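PDB 4PS2: putative type VI secretion protein from Escherichia coli, which probably forms, together with TssC, the contractile sheath of the type VI secretion system, the present chain being the C-terminal fragment of TssB. Local coordinates for residues Glu2-Thr7 with Ala28-Arg33; Gln22-Lys27 with Asp59-Gln64. One frame throughout, in Å; residues are numbered along the deposited sequence.

Overall arrangement
Both contacts are built on helix 16-40, the longest of three helices in this small C-terminal fragment of TssB, and their centres lie 11 Å apart. Interaction 1 sets the start of the extended N-terminal segment 2-7 against residues 28-33; interaction 2 sets the loop 59-64, between helices 46-57 and 64-71, against residues 22-27. The order along the chain is 2-7, 22-27, 28-33, 59-64. One partner of the helix precedes it and the other follows it. The two contacts meet directly: Leu6 packs on Gln22, Ile23 and Leu26, and Ala28 touches Leu62. Helix 16-40 thus ties the N-terminal arm and the interhelical loop into one helical bundle.

Interaction 1: Glu2-Thr7 with Ala28-Arg33; sequences ESISLT and AMLAMR
Glu2 meets Leu30 through its backbone: both methyls of the leucine lie against the Glu2 carbonyl O from the same side, CD2 at 3.8 Å and CD1 at 3.9 Å, while the Glu2 side chain starts away from the helix. At Ser3 the contact turns polar. Arg33 NH1 donates to Ser3 O over 2.7 Å, with an N-H...O angle of 154°. The donor stands above the carbonyl plane, about 35° out of it, whereas the oxygen lies at the guanidinium edge, tilted slightly from its plane. A water bridges the same pair, donating to Ser3 O and accepting from Arg33 NH2 at 2.8 Å, and Arg33 NH1 also bonds Glu1 O, so NH1 serves two backbone carbonyls of the arm, those of Glu1 and Ser3. This is an extended chain without regular secondary structure laid on one flank of helix 16-40, at the surface of a helical bundle in the VipA family of sheath proteins. Ile4 supplies the apolar half. With CG1 anti to the backbone N (chi1 -160°), CG2 takes the position between that N and the carbonyl carbon and reaches Leu30 CB at 3.9 Å, the two side chains sliding past each other in opposite directions. CD1, extended anti to CA, reaches Met29 CB, also at 3.9 Å, where the side chains cross at about a right angle. CD1 lies equally near Arg33 NH2, approached obliquely, which brings the isoleucine against both the apolar and the charged part of the helix surface. The same isoleucine also touches Leu26, one turn earlier on the helix.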
ATOM      1  N   GLU A   2      -7.658 -10.556  -2.097  1.00 43.30           N
ATOM      2  CA  GLU A   2      -6.735 -10.757  -1.014  1.00 41.57           C
ATOM      3  C   GLU A   2      -5.300 -10.998  -1.504  1.00 40.18           C
ATOM      4  O   GLU A   2      -4.423 -11.184  -0.715  1.00 39.27           O
ATOM      5  CB  GLU A   2      -7.211 -11.927  -0.151  1.00 20.00           C
ATOM      6  CG  GLU A   2      -6.994 -11.776   1.341  1.00 20.00           C
ATOM      7  CD  GLU A   2      -6.979 -13.089   2.135  1.00 20.00           C
ATOM      8  OE1 GLU A   2      -7.966 -13.860   2.107  1.00 20.00           O
ATOM      9  OE2 GLU A   2      -5.975 -13.316   2.829  1.00 20.00           O
ATOM     10  N   SER A   3      -5.085 -10.957  -2.805  1.00 34.30           N
ATOM     11  CA  SER A   3      -3.769 -11.230  -3.381  1.00 33.38           C
ATOM     12  C   SER A   3      -3.178 -10.193  -4.362  1.00 34.30           C
ATOM     13  O   SER A   3      -3.878  -9.400  -4.929  1.00 34.44           O
ATOM     14  CB  SER A   3      -3.783 -12.597  -4.039  1.00 37.98           C
ATOM     15  OG  SER A   3      -4.336 -12.501  -5.328  1.00 48.52           O
ATOM     16  N   ILE A   4      -1.868 -10.231  -4.539  1.00 27.03           N
ATOM     17  CA  ILE A   4      -1.146  -9.286  -5.393  1.00 25.25           C
ATOM     18  C   ILE A   4       0.051 -10.035  -6.014  1.00 30.27           C
ATOM     19  O   ILE A   4       0.485 -11.046  -5.466  1.00 29.83           O
ATOM     20  CB  ILE A   4      -0.753  -7.968  -4.650  1.00 26.72           C
ATOM     21  CG1 ILE A   4      -0.448  -6.823  -5.647  1.00 26.94           C
ATOM     22  CG2 ILE A   4       0.406  -8.169  -3.624  1.00 23.96           C
ATOM     23  CD1 ILE A   4      -0.605  -5.367  -5.065  1.00 31.49           C
ATOM     24  N   SER A   5       0.571  -9.550  -7.145  1.00 29.33           N
ATOM     25  CA  SER A   5       1.655 -10.241  -7.841  1.00 29.82           C
ATOM     26  C   SER A   5       2.784  -9.347  -8.247  1.00 34.25           C
ATOM     27  O   SER A   5       2.546  -8.242  -8.738  1.00 33.97           O
ATOM     28  CB  SER A   5       1.118 -10.929  -9.092  1.00 34.06           C
ATOM     29  OG  SER A   5       0.323 -12.051  -8.759  1.00 42.11           O
ATOM     30  N   LEU A   6       4.022  -9.845  -8.073  1.00 30.48           N
ATOM     31  CA  LEU A   6       5.227  -9.185  -8.548  1.00 31.24           C
ATOM     32  C   LEU A   6       5.599  -9.966  -9.792  1.00 37.22           C
ATOM     33  O   LEU A   6       5.879 -11.166  -9.701  1.00 38.67           O
ATOM     34  CB  LEU A   6       6.365  -9.245  -7.502  1.00 31.64           C
ATOM     35  CG  LEU A   6       7.767  -8.709  -7.891  1.00 36.19           C
ATOM     36  CD1 LEU A   6       7.711  -7.322  -8.567  1.00 36.43           C
ATOM     37  CD2 LEU A   6       8.676  -8.656  -6.684  1.00 36.56           C
ATOM     38  N   THR A   7       5.535  -9.316 -10.954  1.00 32.47           N
ATOM     39  CA  THR A   7       5.862  -9.950 -12.218  1.00 30.78           C
ATOM     40  C   THR A   7       7.274  -9.537 -12.614  1.00 34.87           C
ATOM     41  O   THR A   7       7.601  -8.355 -12.576  1.00 34.95           O
ATOM     42  CB  THR A   7       4.776  -9.638 -13.272  1.00 38.62           C
ATOM     43  OG1 THR A   7       3.530 -10.140 -12.786  1.00 37.45           O
ATOM     44  CG2 THR A   7       5.073 -10.270 -14.652  1.00 38.39           C
ATOM     45  N   ALA A  28       2.722  -2.475   0.670  1.00 17.47           N
ATOM     46  CA  ALA A  28       1.943  -1.269   0.973  1.00 18.09           C
ATOM     47  C   ALA A  28       0.650  -1.216   0.133  1.00 20.50           C
ATOM     48  O   ALA A  28      -0.405  -0.911   0.671  1.00 18.43           O
ATOM     49  CB  ALA A  28       2.789  -0.021   0.743  1.00 19.00           C
ATOM     50  N   MET A  29       0.741  -1.540  -1.169  1.00 17.30           N
ATOM     51  CA  MET A  29      -0.389  -1.570  -2.102  1.00 17.44           C
ATOM     52  C   MET A  29      -1.465  -2.591  -1.686  1.00 21.20           C
ATOM     53  O   MET A  29      -2.661  -2.292  -1.797  1.00 20.14           O
ATOM     54  CB  MET A  29       0.116  -1.902  -3.516  1.00 20.26           C
ATOM     55  CG  MET A  29       0.762  -0.701  -4.238  1.00 23.72           C
ATOM     56  SD  MET A  29       1.673  -1.229  -5.721  1.00 28.27           S
ATOM     57  CE  MET A  29       0.372  -1.560  -6.790  1.00 26.19           C
ATOM     58  N   LEU A  30      -1.048  -3.803  -1.243  1.00 18.41           N
ATOM     59  CA  LEU A  30      -2.007  -4.816  -0.817  1.00 16.72           C
ATOM     60  C   LEU A  30      -2.623  -4.409   0.539  1.00 19.81           C
ATOM     61  O   LEU A  30      -3.839  -4.521   0.709  1.00 20.05           O
ATOM     62  CB  LEU A  30      -1.393  -6.218  -0.773  1.00 16.53           C
ATOM     63  CG  LEU A  30      -2.337  -7.354  -0.352  1.00 20.83           C
ATOM     64  CD1 LEU A  30      -3.560  -7.469  -1.295  1.00 20.46           C
ATOM     65  CD2 LEU A  30      -1.580  -8.683  -0.255  1.00 22.95           C
ATOM     66  N   ALA A  31      -1.806  -3.916   1.477  1.00 15.10           N
ATOM     67  CA  ALA A  31      -2.340  -3.454   2.774  1.00 16.13           C
ATOM     68  C   ALA A  31      -3.320  -2.269   2.598  1.00 22.27           C
ATOM     69  O   ALA A  31      -4.333  -2.175   3.302  1.00 20.19           O
ATOM     70  CB  ALA A  31      -1.203  -3.070   3.704  1.00 16.88           C
ATOM     71  N   MET A  32      -3.022  -1.383   1.631  1.00 19.99           N
ATOM     72  CA  MET A  32      -3.850  -0.232   1.343  1.00 20.48           C
ATOM     73  C   MET A  32      -5.184  -0.682   0.726  1.00 22.17           C
ATOM     74  O   MET A  32      -6.239  -0.161   1.097  1.00 19.12           O
ATOM     75  CB  MET A  32      -3.089   0.715   0.390  1.00 23.49           C
ATOM     76  CG  MET A  32      -3.730   2.037   0.228  1.00 27.91           C
ATOM     77  SD  MET A  32      -3.679   3.049   1.733  1.00 32.81           S
ATOM     78  CE  MET A  32      -4.990   4.181   1.311  1.00 29.55           C
ATOM     79  N   ARG A  33      -5.127  -1.661  -0.214  1.00 18.43           N
ATOM     80  CA  ARG A  33      -6.316  -2.193  -0.871  1.00 18.19           C
ATOM     81  C   ARG A  33      -7.255  -2.804   0.171  1.00 22.32           C
ATOM     82  O   ARG A  33      -8.446  -2.541   0.124  1.00 20.96           O
ATOM     83  CB  ARG A  33      -5.923  -3.235  -1.916  1.00 19.31           C
ATOM     84  CG  ARG A  33      -7.127  -3.858  -2.615  1.00 22.30           C
ATOM     85  CD  ARG A  33      -6.765  -5.197  -3.146  1.00 24.62           C
ATOM     86  NE  ARG A  33      -5.799  -5.076  -4.233  1.00 28.60           N
ATOM     87  CZ  ARG A  33      -5.210  -6.113  -4.805  1.00 40.03           C
ATOM     88  NH1 ARG A  33      -5.490  -7.345  -4.401  1.00 26.75           N
ATOM     89  NH2 ARG A  33      -4.359  -5.933  -5.801  1.00 27.69           N
TER
HETATM   90  O   HOH W   1      -3.945  -7.921  -7.690  1.00 55.49           O

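Interaction 2: Gln22-Lys27 with Asp59-Gln64; sequences QIPRLK and DPALSQ
Pro24 presents its ring to the loop, CG lying 3.7 Å from Ala61 CB and CB close to the same methyl. Leu62 comes in beside it: its CD2 sits 3.4 Å from Pro24 O and also near Pro24 CB, so one methyl touches both the backbone and the ring. Asp59 approaches with OD2, 3.7 Å from Pro24 CB, and a water completes the link by donating to Pro24 O and to Asp59 OD2, each at 2.7 Å. Around this first shell, the loop is shaped by a type I beta turn from Asp59 to Leu62. The other carboxylate oxygen, Asp59 OD1, accepts from Ala61 N at 3.1 Å in an Asx turn, met on its anti side and 33° out of the carboxylate plane. Arg67 of the following helix bonds Asp59 O, and Ser63 caps the N-terminus of helix 64-71 through Leu66 N. An alanine at Asp59 would probably leave Ala61 N without its side-chain acceptor and the bridging water without one of its partners, weakening the hold on the turn. Lys27 NZ stands 5.6 Å from Asp59 OD2, not in contact, but near enough that its charge might stabilise the carboxylate. The helix and loop are therefore joined by apolar touch and a single water, with the aspartate dividing its two oxygens between shaping the turn and reaching across.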
ATOM      1  N   GLN A  22      10.711  -3.293  -4.873  1.00 23.72           N
ATOM      2  CA  GLN A  22       9.437  -3.885  -5.261  1.00 23.16           C
ATOM      3  C   GLN A  22       8.613  -4.563  -4.158  1.00 28.43           C
ATOM      4  O   GLN A  22       7.390  -4.414  -4.163  1.00 27.43           O
ATOM      5  CB  GLN A  22       9.579  -4.752  -6.535  1.00 24.15           C
ATOM      6  CG  GLN A  22      10.019  -3.973  -7.794  1.00 28.10           C
ATOM      7  CD  GLN A  22       9.172  -2.744  -8.099  1.00 51.90           C
ATOM      8  OE1 GLN A  22       9.652  -1.607  -8.077  1.00 47.43           O
ATOM      9  NE2 GLN A  22       7.884  -2.933  -8.353  1.00 44.91           N
ATOM     10  N   ILE A  23       9.260  -5.322  -3.241  1.00 26.79           N
ATOM     11  CA  ILE A  23       8.572  -6.022  -2.127  1.00 26.51           C
ATOM     12  C   ILE A  23       7.827  -5.045  -1.170  1.00 27.81           C
ATOM     13  O   ILE A  23       6.627  -5.231  -0.995  1.00 27.60           O
ATOM     14  CB  ILE A  23       9.501  -7.029  -1.369  1.00 29.86           C
ATOM     15  CG1 ILE A  23       9.997  -8.201  -2.263  1.00 30.08           C
ATOM     16  CG2 ILE A  23       8.904  -7.522  -0.025  1.00 30.41           C
ATOM     17  CD1 ILE A  23       8.989  -8.979  -3.042  1.00 34.76           C
ATOM     18  N   PRO A  24       8.463  -3.990  -0.588  1.00 22.90           N
ATOM     19  CA  PRO A  24       7.708  -3.065   0.290  1.00 21.73           C
ATOM     20  C   PRO A  24       6.602  -2.285  -0.436  1.00 24.35           C
ATOM     21  O   PRO A  24       5.563  -1.994   0.162  1.00 23.33           O
ATOM     22  CB  PRO A  24       8.788  -2.106   0.825  1.00 23.22           C
ATOM     23  CG  PRO A  24      10.081  -2.768   0.542  1.00 28.04           C
ATOM     24  CD  PRO A  24       9.884  -3.577  -0.681  1.00 24.52           C
ATOM     25  N   ARG A  25       6.812  -1.970  -1.719  1.00 20.13           N
ATOM     26  CA  ARG A  25       5.837  -1.260  -2.545  1.00 20.29           C
ATOM     27  C   ARG A  25       4.568  -2.099  -2.698  1.00 22.92           C
ATOM     28  O   ARG A  25       3.470  -1.607  -2.442  1.00 22.18           O
ATOM     29  CB  ARG A  25       6.461  -0.910  -3.910  1.00 22.04           C
ATOM     30  CG  ARG A  25       5.483  -0.359  -4.948  1.00 29.19           C
ATOM     31  CD  ARG A  25       6.146  -0.104  -6.303  1.00 27.82           C
ATOM     32  NE  ARG A  25       5.145   0.361  -7.263  1.00 30.64           N
ATOM     33  CZ  ARG A  25       4.448  -0.425  -8.079  1.00 38.08           C
ATOM     34  NH1 ARG A  25       4.688  -1.728  -8.121  1.00 26.45           N
ATOM     35  NH2 ARG A  25       3.530   0.091  -8.880  1.00 28.54           N
ATOM     36  N   LEU A  26       4.720  -3.365  -3.092  1.00 19.59           N
ATOM     37  CA  LEU A  26       3.596  -4.289  -3.256  1.00 19.64           C
ATOM     38  C   LEU A  26       2.893  -4.613  -1.942  1.00 23.96           C
ATOM     39  O   LEU A  26       1.669  -4.794  -1.920  1.00 22.86           O
ATOM     40  CB  LEU A  26       4.048  -5.567  -3.955  1.00 20.37           C
ATOM     41  CG  LEU A  26       4.368  -5.378  -5.435  1.00 26.88           C
ATOM     42  CD1 LEU A  26       5.068  -6.580  -5.958  1.00 28.02           C
ATOM     43  CD2 LEU A  26       3.106  -5.094  -6.261  1.00 27.92           C
ATOM     44  N   LYS A  27       3.659  -4.668  -0.849  1.00 19.40           N
ATOM     45  CA  LYS A  27       3.114  -4.911   0.482  1.00 18.05           C
ATOM     46  C   LYS A  27       2.232  -3.716   0.883  1.00 20.51           C
ATOM     47  O   LYS A  27       1.122  -3.922   1.365  1.00 18.32           O
ATOM     48  CB  LYS A  27       4.246  -5.088   1.498  1.00 18.28           C
ATOM     49  CG  LYS A  27       3.773  -5.532   2.892  1.00 32.81           C
ATOM     50  CD  LYS A  27       4.906  -5.346   3.920  1.00 41.43           C
ATOM     51  CE  LYS A  27       4.562  -5.839   5.304  1.00 56.76           C
ATOM     52  NZ  LYS A  27       3.695  -4.887   6.048  1.00 66.83           N
ATOM     53  N   ASP A  59       6.415   2.862   6.323  1.00 24.44           N
ATOM     54  CA  ASP A  59       7.522   2.060   5.778  1.00 23.42           C
ATOM     55  C   ASP A  59       8.603   2.939   5.122  1.00 28.04           C
ATOM     56  O   ASP A  59       8.319   3.644   4.155  1.00 26.97           O
ATOM     57  CB  ASP A  59       7.027   0.972   4.805  1.00 23.34           C
ATOM     58  CG  ASP A  59       8.031  -0.146   4.535  1.00 33.05           C
ATOM     59  OD1 ASP A  59       9.253   0.121   4.563  1.00 34.43           O
ATOM     60  OD2 ASP A  59       7.595  -1.270   4.255  1.00 41.00           O
ATOM     61  N   PRO A  60       9.829   2.974   5.689  1.00 26.13           N
ATOM     62  CA  PRO A  60      10.854   3.874   5.127  1.00 25.75           C
ATOM     63  C   PRO A  60      11.398   3.468   3.752  1.00 28.53           C
ATOM     64  O   PRO A  60      12.054   4.268   3.094  1.00 27.70           O
ATOM     65  CB  PRO A  60      11.939   3.914   6.208  1.00 27.58           C
ATOM     66  CG  PRO A  60      11.708   2.713   7.044  1.00 31.73           C
ATOM     67  CD  PRO A  60      10.301   2.278   6.907  1.00 27.21           C
ATOM     68  N   ALA A  61      11.114   2.236   3.308  1.00 26.14           N
ATOM     69  CA  ALA A  61      11.568   1.728   2.015  1.00 25.76           C
ATOM     70  C   ALA A  61      10.668   2.232   0.870  1.00 30.01           C
ATOM     71  O   ALA A  61      11.037   2.093  -0.297  1.00 28.83           O
ATOM     72  CB  ALA A  61      11.602   0.210   2.040  1.00 26.81           C
ATOM     73  N   LEU A  62       9.507   2.866   1.202  1.00 23.60           N
ATOM     74  CA  LEU A  62       8.589   3.393   0.185  1.00 21.59           C
ATOM     75  C   LEU A  62       9.069   4.692  -0.383  1.00 26.52           C
ATOM     76  O   LEU A  62       9.694   5.480   0.328  1.00 27.52           O
ATOM     77  CB  LEU A  62       7.189   3.625   0.764  1.00 21.16           C
ATOM     78  CG  LEU A  62       6.485   2.418   1.390  1.00 24.43           C
ATOM     79  CD1 LEU A  62       5.105   2.794   1.863  1.00 21.75           C
ATOM     80  CD2 LEU A  62       6.437   1.234   0.426  1.00 24.94           C
ATOM     81  N   SER A  63       8.728   4.966  -1.651  1.00 22.13           N
ATOM     82  CA  SER A  63       9.059   6.263  -2.232  1.00 21.99           C
ATOM     83  C   SER A  63       7.950   7.245  -1.795  1.00 23.78           C
ATOM     84  O   SER A  63       6.832   6.815  -1.504  1.00 23.44           O
ATOM     85  CB  SER A  63       9.167   6.172  -3.753  1.00 23.97           C
ATOM     86  OG  SER A  63       7.900   6.022  -4.372  1.00 28.13           O
ATOM     87  N   GLN A  64       8.252   8.550  -1.725  1.00 19.92           N
ATOM     88  CA  GLN A  64       7.233   9.528  -1.367  1.00 19.44           C
ATOM     89  C   GLN A  64       6.207   9.634  -2.516  1.00 22.78           C
ATOM     90  O   GLN A  64       5.021   9.884  -2.269  1.00 23.58           O
ATOM     91  CB  GLN A  64       7.860  10.895  -1.008  1.00 20.68           C
ATOM     92  CG  GLN A  64       6.853  11.956  -0.499  1.00 27.88           C
ATOM     93  CD  GLN A  64       6.063  11.515   0.716  1.00 40.49           C
ATOM     94  OE1 GLN A  64       6.614  11.018   1.708  1.00 36.31           O
ATOM     95  NE2 GLN A  64       4.751  11.717   0.676  1.00 34.34           N
TER
HETATM   96  O   HOH W   2       5.330  -1.728   2.856  1.00 21.58           O